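Leucine aminopeptidase 2, chloroplastic (Streptomyces sp. BC16019, PDB 5LHJ) is a metalloaminopeptidase of the M17 leucyl aminopeptidase family that acts in bottromycin maturation, probably by cleaving unsubstituted N-terminal residues from peptides. Local coordinates at residues R364-T375 with A453-A464; T386-A397 with E409-L417. All coordinates share one frame; numbering follows the deposited sequence.

Interaction 1 of 2, residues R364-T375 with A453-A464; sequences RSDLVVDVATLT and AAGVPWAHLDIA
Strands 367-372 and 458-462 run parallel, their axes 4.7 Å apart, joined by six backbone hydrogen bonds from Val368 N to Pro457 O through to Ile463 N with Ala372 O. Val371 and Leu461 lie alongside each other on one face of the sheet. The other face carries Trp458, Asp370 and His460, and here one buried carboxylate serves two rings. Asp370 CG sits between the backbone N and the carbonyl carbon (chi1 80°), which swings the carboxylate across to the neighbouring strand. His460 ND1 donates to the syn lone pair of Asp370 OD1 at 2.5 Å, the oxygen in the imidazole plane. Trp458 NE1 reaches Asp370 OD2 at 3.0 Å, that oxygen tilted from the indole plane and the bond bent to 147°. Leu374 crosses the imidazole at about a right angle, its CD2 3.6 Å from His460 CE1. Beyond strand 367-372, Asp462, last residue of its own strand, grips the departing chain: OD1 takes Leu374 N at 3.0 Å from above the carboxylate plane, and OD2 accepts from Thr375 OG1 at 2.7 Å. Thr373 bonds through its hydroxyl to Asp284 and through its carbonyl to Lys261, which bind manganese in this enzyme, though no metal is bound to this chain. The contact thus places Thr373 in the second shell, where it probably helps to position both, while the paired N-H groups on Asp370 would probably favour its anionic form.

Interaction 2 of 2, residues T386-A397 with E409-L417; sequences TGALFTPDDRLA and ESFCRLPLL
Arg413 of strand 410-413 reaches Asp394 at the start of the helix that links the two parallel strands of this beta-alpha-beta unit. With CG anti to the backbone N (chi1 -168°) and the chain extended, its guanidinium arrives end-on at Asp394. NH1 and NH2 both donate to Asp394 OD1, at 2.9 and 3.0 Å, and the carboxylate meets the guanidinium at its edge, turned nearly perpendicular to it, the planes 82° apart. NH2 also gives a hydrogen bond of 2.7 Å to Thr391 O, which lies in the guanidinium plane. Ala397 CB covers one face, so the group is held both at its edge and from above. A water accepts from Arg413 NE and Thr391 N and donates to Leu414 O.

Farther along, Leu414 and Leu416 both meet Phe390 at a slant, Leu414 CB 3.5 Å from its CZ and Leu416 CD2 3.9 Å from its CD2, while Pro415 O comes up at the ring edge in plane. Leu416 CD1 packs against the Pro392 ring. At the other end of the pair, the ring of Phe411 lies against Gly387, which has no side chain to obstruct it. Cys412 packs on Pro415 of a neighbouring subunit, and Pro415 on Cys412 of that subunit. The helix itself is capped by Asp393, whose OD1 takes Leu396 N from above the carboxylate plane at 2.9 Å.

From the N terminus, strand 367-372 comes first; the chain then passes through helix 377-382, strand 386-390 and helix 394-407 to strand 410-413, where interaction 2 closes a short loop. Only after helix 440-449 does strand 458-462 return beside 367-372 and close the longer loop of interaction 1, which contains the whole of interaction 2. The two meet in one sheet: strand 458-462 lies between 367-372 and 386-390, parallel to the first and antiparallel to the second. His460 N to Phe390 O and Trp458 O with Thr391 OG1 are probable hydrogen bonds across that seam, tying the strands beside the metal site to the beta-alpha-beta unit, whose strand 410-413 comes up to a neighbouring subunit.

Interaction 1 of 2, residues R364-T375 with A453-A464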
loop_
_atom_site.group_PDB
_atom_site.type_symbol
_atom_site.label_atom_id
_atom_site.label_comp_id
_atom_site.label_asym_id
_atom_site.label_seq_id
_atom_site.Cartn_x
_atom_site.Cartn_y
_atom_site.Cartn_z
ATOM N N ARG A 364 47.869 17.004 9.160
ATOM C CA ARG A 364 46.973 16.305 8.235
ATOM C C ARG A 364 46.664 14.910 8.758
ATOM O O ARG A 364 47.569 14.204 9.200
ATOM C CB ARG A 364 47.595 16.172 6.842
ATOM C CG ARG A 364 46.548 15.922 5.781
ATOM C CD ARG A 364 47.040 15.240 4.512
ATOM N NE ARG A 364 45.943 15.256 3.544
ATOM C CZ ARG A 364 45.987 14.794 2.297
ATOM N NH1 ARG A 364 47.092 14.237 1.804
ATOM N NH2 ARG A 364 44.905 14.901 1.532
ATOM N N SER A 365 45.400 14.499 8.678
ATOM C CA SER A 365 45.006 13.158 9.154
ATOM C C SER A 365 45.535 12.031 8.283
ATOM O O SER A 365 45.425 12.073 7.071
ATOM C CB SER A 365 43.496 13.052 9.289
ATOM O OG SER A 365 43.119 13.738 10.462
ATOM N N ASP A 366 46.134 11.039 8.925
ATOM C CA ASP A 366 46.703 9.898 8.241
ATOM C C ASP A 366 45.607 8.933 7.802
ATOM O O ASP A 366 45.838 8.145 6.895
ATOM C CB ASP A 366 47.676 9.137 9.151
ATOM C CG ASP A 366 48.905 9.952 9.507
ATOM O OD1 ASP A 366 49.777 10.121 8.629
ATOM O OD2 ASP A 366 48.998 10.411 10.669
ATOM N N LEU A 367 44.446 8.981 8.469
ATOM C CA LEU A 367 43.346 8.038 8.247
ATOM C C LEU A 367 42.040 8.725 8.647
ATOM O O LEU A 367 42.025 9.473 9.613
ATOM C CB LEU A 367 43.551 6.779 9.112
ATOM C CG LEU A 367 42.309 5.951 9.496
ATOM C CD1 LEU A 367 41.798 5.190 8.288
ATOM C CD2 LEU A 367 42.560 4.992 10.634
ATOM N N VAL A 368 40.960 8.470 7.912
ATOM C CA VAL A 368 39.633 8.983 8.290
ATOM C C VAL A 368 38.638 7.833 8.397
ATOM O O VAL A 368 38.530 7.031 7.477
ATOM C CB VAL A 368 39.120 10.025 7.273
ATOM C CG1 VAL A 368 37.707 10.497 7.623
ATOM C CG2 VAL A 368 40.080 11.206 7.220
ATOM N N VAL A 369 37.905 7.765 9.505
ATOM C CA VAL A 369 36.863 6.751 9.699
ATOM C C VAL A 369 35.547 7.478 9.945
ATOM O O VAL A 369 35.475 8.305 10.839
ATOM C CB VAL A 369 37.169 5.814 10.883
ATOM C CG1 VAL A 369 36.011 4.831 11.129
ATOM C CG2 VAL A 369 38.469 5.059 10.643
ATOM N N ASP A 370 34.518 7.190 9.146
ATOM C CA ASP A 370 33.191 7.742 9.418
ATOM C C ASP A 370 32.276 6.673 9.997
ATOM O O ASP A 370 32.416 5.487 9.685
ATOM C CB ASP A 370 32.584 8.444 8.205
ATOM C CG ASP A 370 31.980 7.502 7.217
ATOM O OD1 ASP A 370 30.858 6.973 7.477
ATOM O OD2 ASP A 370 32.595 7.316 6.153
ATOM N N VAL A 371 31.372 7.120 10.869
ATOM C CA VAL A 371 30.401 6.262 11.534
ATOM C C VAL A 371 29.045 6.927 11.393
ATOM O O VAL A 371 28.885 8.105 11.744
ATOM C CB VAL A 371 30.721 6.086 13.043
ATOM C CG1 VAL A 371 29.808 5.041 13.667
ATOM C CG2 VAL A 371 32.177 5.698 13.254
ATOM N N ALA A 372 28.074 6.191 10.862
ATOM C CA ALA A 372 26.781 6.775 10.543
ATOM C C ALA A 372 25.677 5.744 10.517
ATOM O O ALA A 372 25.873 4.623 10.055
ATOM C CB ALA A 372 26.866 7.501 9.203
ATOM N N THR A 373 24.514 6.121 11.043
ATOM C CA THR A 373 23.275 5.352 10.856
ATOM C C THR A 373 22.716 5.760 9.492
ATOM O O THR A 373 21.834 6.626 9.387
ATOM C CB THR A 373 22.281 5.635 11.988
ATOM O OG1 THR A 373 22.112 7.053 12.132
ATOM C CG2 THR A 373 22.809 5.063 13.305
ATOM N N LEU A 374 23.248 5.158 8.436
ATOM C CA LEU A 374 23.104 5.746 7.110
ATOM C C LEU A 374 21.962 5.176 6.287
ATOM O O LEU A 374 21.164 5.950 5.775
ATOM C CB LEU A 374 24.431 5.691 6.335
ATOM C CG LEU A 374 24.618 6.765 5.257
ATOM C CD1 LEU A 374 24.595 8.168 5.856
ATOM C CD2 LEU A 374 25.903 6.529 4.498
ATOM N N THR A 375 21.863 3.851 6.165
ATOM C CA THR A 375 20.918 3.255 5.209
ATOM C C THR A 375 20.085 2.150 5.808
ATOM O O THR A 375 20.586 1.370 6.611
ATOM C CB THR A 375 21.630 2.683 3.965
ATOM O OG1 THR A 375 22.435 1.541 4.322
ATOM C CG2 THR A 375 22.480 3.747 3.320
ATOM N N ALA A 453 39.728 12.864 0.181
ATOM C CA ALA A 453 40.839 13.317 -0.652
ATOM C C ALA A 453 41.732 12.169 -1.097
ATOM O O ALA A 453 41.966 11.225 -0.350
ATOM C CB ALA A 453 41.669 14.364 0.073
ATOM N N ALA A 454 42.226 12.284 -2.328
ATOM C CA ALA A 454 43.073 11.267 -2.955
ATOM C C ALA A 454 44.217 10.859 -2.045
ATOM O O ALA A 454 44.874 11.712 -1.449
ATOM C CB ALA A 454 43.630 11.802 -4.276
ATOM N N GLY A 455 44.424 9.552 -1.895
ATOM C CA GLY A 455 45.542 9.046 -1.106
ATOM C C GLY A 455 45.340 8.876 0.391
ATOM O O GLY A 455 46.238 8.361 1.061
ATOM N N VAL A 456 44.186 9.290 0.933
ATOM C CA VAL A 456 43.931 9.196 2.378
ATOM C C VAL A 456 43.178 7.891 2.678
ATOM O O VAL A 456 42.074 7.698 2.146
ATOM C CB VAL A 456 43.100 10.401 2.883
ATOM C CG1 VAL A 456 42.804 10.274 4.367
ATOM C CG2 VAL A 456 43.830 11.717 2.593
ATOM N N PRO A 457 43.761 6.992 3.509
ATOM C CA PRO A 457 43.045 5.773 3.893
ATOM C C PRO A 457 41.755 6.094 4.629
ATOM O O PRO A 457 41.721 7.015 5.454
ATOM C CB PRO A 457 44.026 5.039 4.811
ATOM C CG PRO A 457 45.361 5.556 4.433
ATOM C CD PRO A 457 45.163 6.968 3.971
ATOM N N TRP A 458 40.704 5.341 4.323
ATOM C CA TRP A 458 39.371 5.648 4.820
ATOM C C TRP A 458 38.559 4.388 5.031
ATOM O O TRP A 458 38.677 3.429 4.263
ATOM C CB TRP A 458 38.675 6.592 3.830
ATOM C CG TRP A 458 37.172 6.679 3.900
ATOM C CD1 TRP A 458 36.416 7.398 4.796
ATOM C CD2 TRP A 458 36.249 6.045 3.013
ATOM N NE1 TRP A 458 35.073 7.228 4.522
ATOM C CE2 TRP A 458 34.950 6.409 3.423
ATOM C CE3 TRP A 458 36.395 5.193 1.910
ATOM C CZ2 TRP A 458 33.808 5.954 2.762
ATOM C CZ3 TRP A 458 35.243 4.733 1.253
ATOM C CH2 TRP A 458 33.980 5.112 1.689
ATOM N N ALA A 459 37.751 4.403 6.090
ATOM C CA ALA A 459 36.750 3.377 6.334
ATOM C C ALA A 459 35.425 4.027 6.716
ATOM O O ALA A 459 35.392 5.097 7.332
ATOM C CB ALA A 459 37.203 2.414 7.433
ATOM N N HIS A 460 34.337 3.348 6.357
ATOM C CA HIS A 460 32.971 3.807 6.606
ATOM C C HIS A 460 32.217 2.696 7.337
ATOM O O HIS A 460 32.195 1.542 6.875
ATOM C CB HIS A 460 32.327 4.160 5.261
ATOM C CG HIS A 460 30.826 4.177 5.260
ATOM N ND1 HIS A 460 30.080 4.990 6.088
ATOM C CD2 HIS A 460 29.935 3.500 4.497
ATOM C CE1 HIS A 460 28.795 4.793 5.856
ATOM N NE2 HIS A 460 28.680 3.906 4.881
ATOM N N LEU A 461 31.621 3.046 8.479
ATOM C CA LEU A 461 30.822 2.110 9.272
ATOM C C LEU A 461 29.355 2.523 9.205
ATOM O O LEU A 461 29.004 3.592 9.687
ATOM C CB LEU A 461 31.277 2.115 10.731
ATOM C CG LEU A 461 32.736 1.822 11.059
ATOM C CD1 LEU A 461 32.937 1.642 12.567
ATOM C CD2 LEU A 461 33.206 0.595 10.347
ATOM N N ASP A 462 28.515 1.691 8.592
ATOM C CA ASP A 462 27.079 1.961 8.492
ATOM C C ASP A 462 26.397 1.141 9.588
ATOM O O ASP A 462 26.351 -0.085 9.504
ATOM C CB ASP A 462 26.560 1.610 7.098
ATOM C CG ASP A 462 25.108 2.063 6.847
ATOM O OD1 ASP A 462 24.358 2.429 7.792
ATOM O OD2 ASP A 462 24.707 2.040 5.658
ATOM N N ILE A 463 25.909 1.824 10.626
ATOM C CA ILE A 463 25.441 1.154 11.845
ATOM C C ILE A 463 23.945 1.379 12.111
ATOM O O ILE A 463 23.498 1.270 13.247
ATOM C CB ILE A 463 26.288 1.572 13.067
ATOM C CG1 ILE A 463 26.170 3.076 13.361
ATOM C CG2 ILE A 463 27.753 1.186 12.841
ATOM C CD1 ILE A 463 26.648 3.480 14.744
ATOM N N ALA A 464 23.173 1.636 11.053
ATOM C CA ALA A 464 21.747 1.978 11.176
ATOM C C ALA A 464 20.937 1.005 12.045
ATOM O O ALA A 464 20.270 1.409 13.004
ATOM C CB ALA A 464 21.119 2.088 9.783
HETATM O O HOH W 1 45.030 14.735 -1.177
#

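Interaction 2 of 2, residues T386-A397 with E409-L417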
loop_
_atom_site.group_PDB
_atom_site.type_symbol
_atom_site.label_atom_id
_atom_site.label_comp_id
_atom_site.label_asym_id
_atom_site.label_seq_id
_atom_site.Cartn_x
_atom_site.Cartn_y
_atom_site.Cartn_z
ATOM N N THR A 386 24.039 -6.494 13.081
ATOM C CA THR A 386 25.320 -6.480 12.388
ATOM C C THR A 386 25.491 -5.189 11.606
ATOM O O THR A 386 24.597 -4.799 10.846
ATOM C CB THR A 386 25.422 -7.706 11.461
ATOM O OG1 THR A 386 25.370 -8.887 12.261
ATOM C CG2 THR A 386 26.716 -7.708 10.681
ATOM N N GLY A 387 26.630 -4.520 11.783
ATOM C CA GLY A 387 26.949 -3.313 11.028
ATOM C C GLY A 387 27.645 -3.645 9.710
ATOM O O GLY A 387 28.126 -4.770 9.523
ATOM N N ALA A 388 27.690 -2.672 8.802
ATOM C CA ALA A 388 28.384 -2.816 7.516
ATOM C C ALA A 388 29.676 -2.001 7.539
ATOM O O ALA A 388 29.675 -0.836 7.998
ATOM C CB ALA A 388 27.490 -2.387 6.374
ATOM N N LEU A 389 30.770 -2.614 7.084
ATOM C CA LEU A 389 32.096 -1.973 6.996
ATOM C C LEU A 389 32.495 -1.844 5.527
ATOM O O LEU A 389 32.458 -2.831 4.794
ATOM C CB LEU A 389 33.150 -2.822 7.715
ATOM C CG LEU A 389 34.627 -2.508 7.453
ATOM C CD1 LEU A 389 35.005 -1.114 7.934
ATOM C CD2 LEU A 389 35.505 -3.552 8.115
ATOM N N PHE A 390 32.888 -0.643 5.114
ATOM C CA PHE A 390 33.431 -0.402 3.776
ATOM C C PHE A 390 34.807 0.233 3.883
ATOM O O PHE A 390 34.991 1.180 4.645
ATOM C CB PHE A 390 32.557 0.561 2.998
ATOM C CG PHE A 390 31.219 0.007 2.608
ATOM C CD1 PHE A 390 30.132 0.106 3.464
ATOM C CD2 PHE A 390 31.032 -0.574 1.355
ATOM C CE1 PHE A 390 28.881 -0.371 3.094
ATOM C CE2 PHE A 390 29.790 -1.066 0.987
ATOM C CZ PHE A 390 28.710 -0.969 1.852
ATOM N N THR A 391 35.761 -0.282 3.103
ATOM C CA THR A 391 37.065 0.380 2.937
ATOM C C THR A 391 37.782 -0.219 1.732
ATOM O O THR A 391 37.675 -1.421 1.510
ATOM C CB THR A 391 37.978 0.253 4.182
ATOM O OG1 THR A 391 39.258 0.858 3.925
ATOM C CG2 THR A 391 38.197 -1.179 4.582
ATOM N N PRO A 392 38.518 0.607 0.966
ATOM C CA PRO A 392 39.365 0.024 -0.092
ATOM C C PRO A 392 40.669 -0.598 0.420
ATOM O O PRO A 392 41.355 -1.269 -0.353
ATOM C CB PRO A 392 39.662 1.216 -1.003
ATOM C CG PRO A 392 39.513 2.408 -0.150
ATOM C CD PRO A 392 38.540 2.083 0.946
ATOM N N ASP A 393 41.009 -0.369 1.690
ATOM C CA ASP A 393 42.279 -0.780 2.281
ATOM C C ASP A 393 42.084 -2.089 3.054
ATOM O O ASP A 393 41.478 -2.106 4.124
ATOM C CB ASP A 393 42.747 0.361 3.197
ATOM C CG ASP A 393 44.151 0.181 3.739
ATOM O OD1 ASP A 393 44.522 -0.911 4.215
ATOM O OD2 ASP A 393 44.884 1.193 3.727
ATOM N N ASP A 394 42.586 -3.190 2.496
ATOM C CA ASP A 394 42.458 -4.503 3.134
ATOM C C ASP A 394 43.073 -4.551 4.536
ATOM O O ASP A 394 42.495 -5.160 5.441
ATOM C CB ASP A 394 43.078 -5.600 2.251
ATOM C CG ASP A 394 42.251 -5.903 1.004
ATOM O OD1 ASP A 394 41.061 -5.524 0.918
ATOM O OD2 ASP A 394 42.807 -6.554 0.086
ATOM N N ARG A 395 44.216 -3.891 4.732
ATOM C CA ARG A 395 44.863 -3.869 6.054
ATOM C C ARG A 395 43.999 -3.139 7.096
ATOM O O ARG A 395 43.884 -3.593 8.238
ATOM C CB ARG A 395 46.259 -3.238 6.002
ATOM C CG ARG A 395 47.303 -4.089 5.293
ATOM C CD ARG A 395 48.701 -3.500 5.448
ATOM N NE ARG A 395 49.187 -3.588 6.832
ATOM C CZ ARG A 395 49.707 -4.680 7.411
ATOM N NH1 ARG A 395 49.830 -5.837 6.749
ATOM N NH2 ARG A 395 50.112 -4.619 8.681
ATOM N N LEU A 396 43.386 -2.030 6.693
ATOM C CA LEU A 396 42.464 -1.313 7.570
ATOM C C LEU A 396 41.215 -2.146 7.867
ATOM O O LEU A 396 40.747 -2.173 9.007
ATOM C CB LEU A 396 42.070 0.022 6.957
ATOM C CG LEU A 396 41.210 0.951 7.800
ATOM C CD1 LEU A 396 41.814 1.232 9.172
ATOM C CD2 LEU A 396 40.998 2.239 7.020
ATOM N N ALA A 397 40.691 -2.837 6.857
ATOM C CA ALA A 397 39.557 -3.739 7.074
ATOM C C ALA A 397 39.865 -4.774 8.140
ATOM O O ALA A 397 39.050 -4.990 9.040
ATOM C CB ALA A 397 39.125 -4.433 5.788
ATOM N N GLU A 409 31.310 -6.981 18.963
ATOM C CA GLU A 409 30.354 -6.298 18.082
ATOM C C GLU A 409 30.464 -6.903 16.681
ATOM O O GLU A 409 31.566 -7.175 16.195
ATOM C CB GLU A 409 30.610 -4.795 18.053
ATOM C CG GLU A 409 30.500 -4.179 19.440
ATOM C CD GLU A 409 30.430 -2.658 19.455
ATOM O OE1 GLU A 409 31.391 -1.992 19.006
ATOM O OE2 GLU A 409 29.417 -2.120 19.976
ATOM N N SER A 410 29.323 -7.122 16.047
ATOM C CA SER A 410 29.272 -7.811 14.756
ATOM C C SER A 410 29.294 -6.830 13.573
ATOM O O SER A 410 28.420 -5.959 13.460
ATOM C CB SER A 410 28.016 -8.679 14.703
ATOM O OG SER A 410 27.906 -9.326 13.456
ATOM N N PHE A 411 30.299 -6.988 12.707
ATOM C CA PHE A 411 30.408 -6.265 11.442
ATOM C C PHE A 411 30.630 -7.224 10.279
ATOM O O PHE A 411 31.239 -8.274 10.447
ATOM C CB PHE A 411 31.586 -5.290 11.477
ATOM C CG PHE A 411 31.274 -3.994 12.142
ATOM C CD1 PHE A 411 31.470 -3.844 13.505
ATOM C CD2 PHE A 411 30.781 -2.918 11.404
ATOM C CE1 PHE A 411 31.187 -2.634 14.125
ATOM C CE2 PHE A 411 30.494 -1.710 12.025
ATOM C CZ PHE A 411 30.699 -1.571 13.380
ATOM N N CYS A 412 30.141 -6.828 9.112
ATOM C CA CYS A 412 30.374 -7.522 7.858
ATOM C C CYS A 412 30.975 -6.526 6.880
ATOM O O CYS A 412 30.390 -5.471 6.659
ATOM C CB CYS A 412 29.056 -8.038 7.286
ATOM S SG CYS A 412 29.277 -8.894 5.710
ATOM N N ARG A 413 32.124 -6.854 6.290
ATOM C CA ARG A 413 32.674 -6.031 5.210
ATOM C C ARG A 413 31.866 -6.200 3.928
ATOM O O ARG A 413 31.663 -7.329 3.457
ATOM C CB ARG A 413 34.141 -6.359 4.936
ATOM C CG ARG A 413 34.808 -5.327 4.034
ATOM C CD ARG A 413 36.190 -5.763 3.657
ATOM N NE ARG A 413 36.866 -4.766 2.837
ATOM C CZ ARG A 413 38.090 -4.905 2.354
ATOM N NH1 ARG A 413 38.799 -6.009 2.617
ATOM N NH2 ARG A 413 38.612 -3.941 1.604
ATOM N N LEU A 414 31.399 -5.099 3.358
ATOM C CA LEU A 414 30.768 -5.120 2.044
ATOM C C LEU A 414 31.680 -4.445 1.014
ATOM O O LEU A 414 32.446 -3.563 1.361
ATOM C CB LEU A 414 29.404 -4.438 2.102
ATOM C CG LEU A 414 28.371 -5.106 3.021
ATOM C CD1 LEU A 414 27.073 -4.302 2.985
ATOM C CD2 LEU A 414 28.112 -6.550 2.613
ATOM N N PRO A 415 31.594 -4.860 -0.260
ATOM C CA PRO A 415 32.472 -4.343 -1.309
ATOM C C PRO A 415 32.062 -2.984 -1.858
ATOM O O PRO A 415 30.867 -2.691 -2.026
ATOM C CB PRO A 415 32.349 -5.409 -2.407
ATOM C CG PRO A 415 30.961 -5.921 -2.247
ATOM C CD PRO A 415 30.760 -5.966 -0.760
ATOM N N LEU A 416 33.066 -2.170 -2.168
ATOM C CA LEU A 416 32.857 -0.927 -2.911
ATOM C C LEU A 416 32.759 -1.282 -4.398
ATOM O O LEU A 416 33.712 -1.109 -5.152
ATOM C CB LEU A 416 33.997 0.058 -2.631
ATOM C CG LEU A 416 33.998 0.616 -1.194
ATOM C CD1 LEU A 416 35.375 1.114 -0.780
ATOM C CD2 LEU A 416 32.979 1.741 -1.048
ATOM N N LEU A 417 31.587 -1.764 -4.813
ATOM C CA LEU A 417 31.392 -2.318 -6.148
ATOM C C LEU A 417 31.453 -1.245 -7.226
ATOM O O LEU A 417 30.604 -0.361 -7.280
ATOM C CB LEU A 417 30.047 -3.039 -6.243
ATOM C CG LEU A 417 29.870 -4.280 -5.362
ATOM C CD1 LEU A 417 28.432 -4.751 -5.334
ATOM C CD2 LEU A 417 30.791 -5.420 -5.769
HETATM O O HOH W 2 35.024 -2.664 1.587
#